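Local coordinates for protein VP1 (Polyomavirus HPyV6, PDB 4PCG) that forms the pentameric building block of the T=7 icosahedral polyomavirus capsid and probably takes part in attachment to host cells, at residues P29-G34 with R255-A260; I228-A233 with F265-R270. One frame throughout, in Å; residues are numbered along the deposited sequence.

Both contacts are buried, and neither has a hydrogen bond between its segments. Both use strand 256-274, which contact 1 meets near its start and contact 2 further along. Their centres lie about 22 Å apart, on opposite sides of the centre of the chain. Contact 1 sets the loop that follows strand 9-27 against this strand. Here a proline, a phenylalanine ring and small side chains lie beside backbone carbonyls, and other subunits of the pentamer reach the contact. Contact 2 joins two strands across the core of the jelly roll through larger aliphatic and aromatic side chains.

Contact 1 of 2, residues P29-G34 with R255-A260; sequences PNFASG and RSVQAA
Pro29 and Phe31 reach across to Val257 and Ala259, joining a loop to a strand in the VP1 jelly roll. The loop follows strand 9-27, and its partner is the start of strand 256-274. Asn30, between the two contacting residues, points away from the strand. Asn30 ND2 bonds to Ala170 O and Tyr61 O, and Asn30 OD1 accepts from Val39 N, fixing the loop to neighbouring parts of the chain. Phe31 CG lies anti to its carbonyl carbon (chi1 -69°), and the ring extends toward the strand. The far end of the ring meets Val257 at an oblique angle. Phe31 CE2 is 4.0 Å from Val257 CB, and Phe31 CZ is 3.8 Å from Val257 O. Val257 CG1 is anti to the backbone N (chi1 173°) and also touches this end of the ring. Val257 further packs on Met235 and Met238 of strand 227-239 and on Leu98 of a neighbouring subunit. The Ala259 methyl faces both loop residues; its approach to the ring is the looser, with Ala259 CB 4.4 Å from Phe31 CE1. Gln258 points away from the loop, and its side chain turns back to its own strand. Gln258 NE2 gives a nearly straight bond of 2.9 Å to Ala259 O, in the carbonyl plane. At the other end of the contact, Pro29 CB lies 3.7 Å from Ala259 CB, and Pro29 CG comes within 3.2 Å of Ala260 O.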
ATOM      1  N   PRO B  29       3.388  -4.547 -27.143  1.00 17.16           N
ATOM      2  CA  PRO B  29       2.423  -3.454 -27.117  1.00 15.80           C
ATOM      3  C   PRO B  29       1.988  -3.037 -28.529  1.00 16.74           C
ATOM      4  O   PRO B  29       2.776  -3.020 -29.451  1.00 15.51           O
ATOM      5  CB  PRO B  29       3.178  -2.329 -26.413  1.00 14.00           C
ATOM      6  CG  PRO B  29       4.613  -2.618 -26.648  1.00 17.04           C
ATOM      7  CD  PRO B  29       4.707  -4.130 -26.647  1.00 17.70           C
ATOM      8  N   ASN B  30       0.733  -2.636 -28.647  1.00 15.54           N
ATOM      9  CA  ASN B  30       0.106  -2.450 -29.931  1.00 17.30           C
ATOM     10  C   ASN B  30      -0.747  -1.179 -29.943  1.00 16.02           C
ATOM     11  O   ASN B  30      -1.742  -1.094 -29.228  1.00 18.22           O
ATOM     12  CB  ASN B  30      -0.777  -3.683 -30.124  1.00 22.32           C
ATOM     13  CG  ASN B  30      -1.767  -3.525 -31.214  1.00 24.37           C
ATOM     14  OD1 ASN B  30      -1.486  -2.901 -32.265  1.00 22.73           O
ATOM     15  ND2 ASN B  30      -2.958  -4.083 -30.995  1.00 24.46           N
ATOM     16  N   PHE B  31      -0.334  -0.216 -30.749  1.00 17.24           N
ATOM     17  CA  PHE B  31      -1.058   1.039 -31.028  1.00 20.19           C
ATOM     18  C   PHE B  31      -1.517   0.985 -32.491  1.00 23.65           C
ATOM     19  O   PHE B  31      -1.062   1.756 -33.363  1.00 24.92           O
ATOM     20  CB  PHE B  31      -0.115   2.251 -30.825  1.00 22.64           C
ATOM     21  CG  PHE B  31       0.280   2.504 -29.382  1.00 17.71           C
ATOM     22  CD1 PHE B  31       1.426   1.910 -28.841  1.00 18.82           C
ATOM     23  CD2 PHE B  31      -0.474   3.339 -28.570  1.00 16.99           C
ATOM     24  CE1 PHE B  31       1.802   2.136 -27.528  1.00 17.82           C
ATOM     25  CE2 PHE B  31      -0.105   3.574 -27.252  1.00 16.44           C
ATOM     26  CZ  PHE B  31       1.039   2.992 -26.734  1.00 17.99           C
ATOM     27  N   ALA B  32      -2.365   0.012 -32.790  1.00 19.77           N
ATOM     28  CA  ALA B  32      -2.815  -0.235 -34.168  1.00 23.58           C
ATOM     29  C   ALA B  32      -3.452   0.961 -34.842  1.00 24.46           C
ATOM     30  O   ALA B  32      -4.059   1.786 -34.189  1.00 28.43           O
ATOM     31  CB  ALA B  32      -3.792  -1.397 -34.173  1.00 30.13           C
ATOM     32  N   SER B  33      -3.365   1.024 -36.163  1.00 22.83           N
ATOM     33  CA  SER B  33      -4.119   1.999 -36.941  1.00 26.13           C
ATOM     34  C   SER B  33      -5.293   1.359 -37.675  1.00 24.76           C
ATOM     35  O   SER B  33      -6.037   2.039 -38.359  1.00 29.19           O
ATOM     36  CB  SER B  33      -3.198   2.701 -37.939  1.00 31.52           C
ATOM     37  OG  SER B  33      -2.424   1.738 -38.617  1.00 46.55           O
ATOM     38  N   GLY B  34      -5.462   0.044 -37.512  1.00 23.98           N
ATOM     39  CA  GLY B  34      -6.520  -0.696 -38.193  1.00 24.68           C
ATOM     40  C   GLY B  34      -6.591  -2.132 -37.628  1.00 23.30           C
ATOM     41  O   GLY B  34      -5.855  -2.504 -36.714  1.00 23.40           O
ATOM     42  N   ARG B 255       3.372  14.732 -25.769  1.00 24.13           N
ATOM     43  CA  ARG B 255       3.096  13.790 -24.684  1.00 26.42           C
ATOM     44  C   ARG B 255       2.470  12.502 -25.232  1.00 23.46           C
ATOM     45  O   ARG B 255       1.520  12.586 -25.975  1.00 20.43           O
ATOM     46  CB  ARG B 255       2.146  14.473 -23.713  1.00 34.35           C
ATOM     47  CG  ARG B 255       2.103  13.853 -22.347  1.00 32.54           C
ATOM     48  CD  ARG B 255       2.907  14.646 -21.323  1.00 28.31           C
ATOM     49  NE  ARG B 255       2.801  13.967 -20.028  1.00 23.83           N
ATOM     50  CZ  ARG B 255       3.824  13.530 -19.300  1.00 23.47           C
ATOM     51  NH1 ARG B 255       5.083  13.734 -19.677  1.00 23.22           N
ATOM     52  NH2 ARG B 255       3.587  12.929 -18.139  1.00 23.98           N
ATOM     53  N   SER B 256       3.037  11.350 -24.896  1.00 19.48           N
ATOM     54  CA  SER B 256       2.678  10.050 -25.485  1.00 20.35           C
ATOM     55  C   SER B 256       2.430   9.013 -24.412  1.00 17.77           C
ATOM     56  O   SER B 256       2.995   9.107 -23.322  1.00 16.67           O
ATOM     57  CB  SER B 256       3.811   9.564 -26.382  1.00 21.99           C
ATOM     58  OG  SER B 256       4.038  10.549 -27.392  1.00 28.65           O
ATOM     59  N   VAL B 257       1.605   8.014 -24.725  1.00 17.30           N
ATOM     60  CA  VAL B 257       1.374   6.911 -23.822  1.00 15.73           C
ATOM     61  C   VAL B 257       2.579   5.961 -23.836  1.00 17.28           C
ATOM     62  O   VAL B 257       3.082   5.639 -24.897  1.00 16.82           O
ATOM     63  CB  VAL B 257       0.125   6.112 -24.214  1.00 16.88           C
ATOM     64  CG1 VAL B 257      -0.008   4.867 -23.354  1.00 18.71           C
ATOM     65  CG2 VAL B 257      -1.116   6.986 -24.111  1.00 17.10           C
ATOM     66  N   GLN B 258       3.024   5.542 -22.646  1.00 16.30           N
ATOM     67  CA  GLN B 258       4.091   4.564 -22.454  1.00 15.33           C
ATOM     68  C   GLN B 258       3.479   3.215 -22.053  1.00 15.80           C
ATOM     69  O   GLN B 258       2.766   3.129 -21.046  1.00 18.14           O
ATOM     70  CB  GLN B 258       5.030   5.026 -21.327  1.00 14.64           C
ATOM     71  CG  GLN B 258       6.098   4.015 -20.951  1.00 17.77           C
ATOM     72  CD  GLN B 258       7.220   3.997 -21.950  1.00 16.21           C
ATOM     73  OE1 GLN B 258       7.956   4.965 -22.052  1.00 20.42           O
ATOM     74  NE2 GLN B 258       7.367   2.912 -22.685  1.00 17.97           N
ATOM     75  N   ALA B 259       3.781   2.182 -22.834  1.00 14.71           N
ATOM     76  CA  ALA B 259       3.419   0.814 -22.511  1.00 15.97           C
ATOM     77  C   ALA B 259       4.668   0.049 -22.054  1.00 16.74           C
ATOM     78  O   ALA B 259       5.797   0.488 -22.258  1.00 16.09           O
ATOM     79  CB  ALA B 259       2.788   0.136 -23.741  1.00 14.91           C
ATOM     80  N   ALA B 260       4.458  -1.106 -21.439  1.00 17.02           N
ATOM     81  CA  ALA B 260       5.553  -2.019 -21.172  1.00 16.45           C
ATOM     82  C   ALA B 260       6.159  -2.512 -22.489  1.00 15.72           C
ATOM     83  O   ALA B 260       5.533  -2.449 -23.574  1.00 16.26           O
ATOM     84  CB  ALA B 260       5.064  -3.195 -20.307  1.00 16.83           C
TER

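Contact 2 of 2, residues I228-A233 with F265-R270; sequences IYLTSA and FRVHFR
Leu230 and Phe265 lie alongside each other and run in opposite directions, each reaching toward the other's strand. The two Leu230 methyls divide the work. Leu230 CD1 sits over one face of the Phe265 ring, 4.0 Å from Phe265 CG. Leu230 CD2 lies over the same face, nearest the CD2 corner, 3.9 Å from Phe265 CD2. The same CD2 methyl also meets Val267 CG2 at 4.0 Å, so one methyl touches both Phe265 and Val267. Leu230 and Val267 again slide past each other in opposite directions. Phe265 CG is anti to its carbonyl carbon (chi1 -67°), which carries the tip of the ring along to the next residues of the facing strand. There the ring presents its edge. Thr231 O lies near the ring plane, 4.0 Å from Phe265 CZ, and Ser232 CB approaches the same CZ at 4.2 Å. Strands 227-239 and 256-274 belong to the beta-sandwich of the jelly roll. Here their segments face each other across its interior; the segment axes come within 10.1 Å and run 149° apart. No hydrogen bond joins them, and nearly all of the contact is made by side chains. The backbone of 228-233 is hydrogen-bonded instead to strands 62-67 and 117-124. At the other end of the contact, Ile228 and Phe269 meet at a slant. Phe269 offers the edge of its ring, and Ile228 CB lies in the ring plane, 3.9 Å from Phe269 CZ. Ile228 CG1 is anti to the backbone N (chi1 -170°), and its CD1 extends to Phe269 CE2. Val23 of strand 9-27 and Ala85 of strand 79-93 also touch Phe269. Arg266 points away from this interior and forms salt bridges with Glu24 and Glu89.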
ATOM      1  N   ILE B 228      -4.618 -21.821 -27.437  1.00 17.04           N
ATOM      2  CA  ILE B 228      -4.691 -20.985 -26.263  1.00 13.86           C
ATOM      3  C   ILE B 228      -4.770 -19.538 -26.736  1.00 15.27           C
ATOM      4  O   ILE B 228      -4.054 -19.142 -27.649  1.00 16.90           O
ATOM      5  CB  ILE B 228      -3.542 -21.244 -25.265  1.00 15.40           C
ATOM      6  CG1 ILE B 228      -3.759 -20.526 -23.931  1.00 17.00           C
ATOM      7  CG2 ILE B 228      -2.172 -20.933 -25.840  1.00 16.55           C
ATOM      8  CD1 ILE B 228      -4.852 -21.144 -23.094  1.00 19.19           C
ATOM      9  N   TYR B 229      -5.642 -18.770 -26.098  1.00 14.03           N
ATOM     10  CA  TYR B 229      -5.873 -17.365 -26.444  1.00 14.41           C
ATOM     11  C   TYR B 229      -5.275 -16.540 -25.334  1.00 13.87           C
ATOM     12  O   TYR B 229      -5.712 -16.645 -24.173  1.00 15.82           O
ATOM     13  CB  TYR B 229      -7.378 -17.098 -26.521  1.00 16.06           C
ATOM     14  CG  TYR B 229      -8.008 -17.731 -27.726  1.00 15.81           C
ATOM     15  CD1 TYR B 229      -8.230 -19.106 -27.777  1.00 16.44           C
ATOM     16  CD2 TYR B 229      -8.357 -16.966 -28.843  1.00 19.54           C
ATOM     17  CE1 TYR B 229      -8.771 -19.702 -28.898  1.00 20.26           C
ATOM     18  CE2 TYR B 229      -8.912 -17.555 -29.961  1.00 25.85           C
ATOM     19  CZ  TYR B 229      -9.128 -18.915 -29.971  1.00 23.35           C
ATOM     20  OH  TYR B 229      -9.670 -19.519 -31.064  1.00 30.07           O
ATOM     21  N   LEU B 230      -4.308 -15.698 -25.688  1.00 12.99           N
ATOM     22  CA  LEU B 230      -3.661 -14.826 -24.747  1.00 11.74           C
ATOM     23  C   LEU B 230      -4.005 -13.409 -25.104  1.00 14.39           C
ATOM     24  O   LEU B 230      -3.960 -13.062 -26.267  1.00 15.75           O
ATOM     25  CB  LEU B 230      -2.150 -15.019 -24.801  1.00 15.80           C
ATOM     26  CG  LEU B 230      -1.650 -16.453 -24.579  1.00 18.27           C
ATOM     27  CD1 LEU B 230      -0.130 -16.495 -24.727  1.00 21.58           C
ATOM     28  CD2 LEU B 230      -2.041 -16.927 -23.192  1.00 17.62           C
ATOM     29  N   THR B 231      -4.361 -12.608 -24.107  1.00 13.79           N
ATOM     30  CA  THR B 231      -4.696 -11.192 -24.337  1.00 16.33           C
ATOM     31  C   THR B 231      -4.061 -10.339 -23.252  1.00 14.44           C
ATOM     32  O   THR B 231      -4.072 -10.706 -22.072  1.00 14.79           O
ATOM     33  CB  THR B 231      -6.231 -11.000 -24.362  1.00 16.33           C
ATOM     34  OG1 THR B 231      -6.841 -12.000 -25.195  1.00 17.66           O
ATOM     35  CG2 THR B 231      -6.588  -9.681 -24.942  1.00 17.69           C
ATOM     36  N   SER B 232      -3.534  -9.175 -23.612  1.00 13.31           N
ATOM     37  CA  SER B 232      -2.889  -8.344 -22.613  1.00 13.02           C
ATOM     38  C   SER B 232      -3.015  -6.864 -22.967  1.00 12.14           C
ATOM     39  O   SER B 232      -3.262  -6.511 -24.116  1.00 14.30           O
ATOM     40  CB  SER B 232      -1.424  -8.721 -22.451  1.00 15.48           C
ATOM     41  OG  SER B 232      -0.666  -8.380 -23.583  1.00 18.72           O
ATOM     42  N   ALA B 233      -2.898  -6.031 -21.955  1.00 13.66           N
ATOM     43  CA  ALA B 233      -2.729  -4.577 -22.149  1.00 15.08           C
ATOM     44  C   ALA B 233      -2.011  -4.033 -20.936  1.00 16.52           C
ATOM     45  O   ALA B 233      -2.441  -4.282 -19.796  1.00 18.58           O
ATOM     46  CB  ALA B 233      -4.065  -3.891 -22.297  1.00 16.74           C
ATOM     47  N   PHE B 265       4.360 -14.655 -21.174  1.00 16.43           N
ATOM     48  CA  PHE B 265       3.488 -15.726 -20.679  1.00 14.97           C
ATOM     49  C   PHE B 265       4.226 -17.072 -20.850  1.00 15.92           C
ATOM     50  O   PHE B 265       4.851 -17.341 -21.878  1.00 17.49           O
ATOM     51  CB  PHE B 265       2.186 -15.859 -21.487  1.00 15.54           C
ATOM     52  CG  PHE B 265       1.206 -14.715 -21.376  1.00 14.40           C
ATOM     53  CD1 PHE B 265       1.408 -13.516 -22.061  1.00 14.92           C
ATOM     54  CD2 PHE B 265       0.021 -14.870 -20.670  1.00 15.67           C
ATOM     55  CE1 PHE B 265       0.453 -12.504 -22.009  1.00 15.54           C
ATOM     56  CE2 PHE B 265      -0.937 -13.862 -20.618  1.00 19.87           C
ATOM     57  CZ  PHE B 265      -0.721 -12.671 -21.303  1.00 15.47           C
ATOM     58  N   ARG B 266       4.129 -17.921 -19.837  1.00 16.32           N
ATOM     59  CA  ARG B 266       4.449 -19.321 -19.945  1.00 16.13           C
ATOM     60  C   ARG B 266       3.256 -20.058 -19.376  1.00 16.70           C
ATOM     61  O   ARG B 266       3.007 -20.017 -18.178  1.00 16.31           O
ATOM     62  CB  ARG B 266       5.694 -19.681 -19.115  1.00 19.29           C
ATOM     63  CG  ARG B 266       6.068 -21.140 -19.240  1.00 20.89           C
ATOM     64  CD  ARG B 266       7.321 -21.493 -18.455  1.00 23.33           C
ATOM     65  NE  ARG B 266       8.519 -21.017 -19.132  1.00 22.25           N
ATOM     66  CZ  ARG B 266       9.442 -20.185 -18.651  1.00 26.67           C
ATOM     67  NH1 ARG B 266      10.477 -19.856 -19.429  1.00 27.04           N
ATOM     68  NH2 ARG B 266       9.370 -19.683 -17.431  1.00 23.46           N
ATOM     69  N   VAL B 267       2.542 -20.759 -20.240  1.00 16.69           N
ATOM     70  CA  VAL B 267       1.327 -21.447 -19.864  1.00 16.65           C
ATOM     71  C   VAL B 267       1.632 -22.941 -19.833  1.00 18.11           C
ATOM     72  O   VAL B 267       2.254 -23.481 -20.736  1.00 18.43           O
ATOM     73  CB  VAL B 267       0.184 -21.168 -20.859  1.00 16.61           C
ATOM     74  CG1 VAL B 267      -1.103 -21.871 -20.423  1.00 16.80           C
ATOM     75  CG2 VAL B 267      -0.060 -19.679 -21.024  1.00 17.77           C
ATOM     76  N   HIS B 268       1.191 -23.613 -18.773  1.00 16.77           N
ATOM     77  CA  HIS B 268       1.434 -25.016 -18.591  1.00 16.76           C
ATOM     78  C   HIS B 268       0.165 -25.806 -18.788  1.00 18.08           C
ATOM     79  O   HIS B 268      -0.880 -25.424 -18.269  1.00 17.54           O
ATOM     80  CB  HIS B 268       1.983 -25.271 -17.183  1.00 20.60           C
ATOM     81  CG  HIS B 268       3.291 -24.597 -16.924  1.00 22.60           C
ATOM     82  ND1 HIS B 268       4.500 -25.211 -17.171  1.00 26.28           N
ATOM     83  CD2 HIS B 268       3.583 -23.352 -16.470  1.00 22.87           C
ATOM     84  CE1 HIS B 268       5.485 -24.382 -16.858  1.00 26.95           C
ATOM     85  NE2 HIS B 268       4.955 -23.256 -16.410  1.00 22.16           N
ATOM     86  N   PHE B 269       0.290 -26.883 -19.549  1.00 17.14           N
ATOM     87  CA  PHE B 269      -0.826 -27.766 -19.927  1.00 18.37           C
ATOM     88  C   PHE B 269      -0.655 -29.204 -19.487  1.00 18.50           C
ATOM     89  O   PHE B 269       0.463 -29.760 -19.425  1.00 19.06           O
ATOM     90  CB  PHE B 269      -1.049 -27.774 -21.457  1.00 17.72           C
ATOM     91  CG  PHE B 269      -1.263 -26.428 -22.065  1.00 18.12           C
ATOM     92  CD1 PHE B 269      -0.181 -25.624 -22.378  1.00 18.63           C
ATOM     93  CD2 PHE B 269      -2.547 -25.976 -22.375  1.00 17.22           C
ATOM     94  CE1 PHE B 269      -0.364 -24.382 -22.967  1.00 19.07           C
ATOM     95  CE2 PHE B 269      -2.729 -24.730 -22.960  1.00 17.56           C
ATOM     96  CZ  PHE B 269      -1.641 -23.940 -23.267  1.00 17.47           C
ATOM     97  N   ARG B 270      -1.804 -29.826 -19.235  1.00 18.50           N
ATOM     98  CA  ARG B 270      -1.944 -31.241 -19.104  1.00 20.64           C
ATOM     99  C   ARG B 270      -3.102 -31.666 -20.012  1.00 21.13           C
ATOM    100  O   ARG B 270      -3.719 -30.816 -20.676  1.00 19.28           O
ATOM    101  CB  ARG B 270      -2.234 -31.603 -17.645  1.00 22.99           C
ATOM    102  CG  ARG B 270      -3.552 -31.036 -17.121  1.00 23.38           C
ATOM    103  CD  ARG B 270      -3.597 -31.156 -15.602  1.00 26.66           C
ATOM    104  NE  ARG B 270      -4.801 -30.534 -15.071  1.00 23.57           N
ATOM    105  CZ  ARG B 270      -4.908 -29.983 -13.867  1.00 28.40           C
ATOM    106  NH1 ARG B 270      -3.887 -29.998 -13.014  1.00 29.64           N
ATOM    107  NH2 ARG B 270      -6.059 -29.417 -13.508  1.00 23.57           N
TER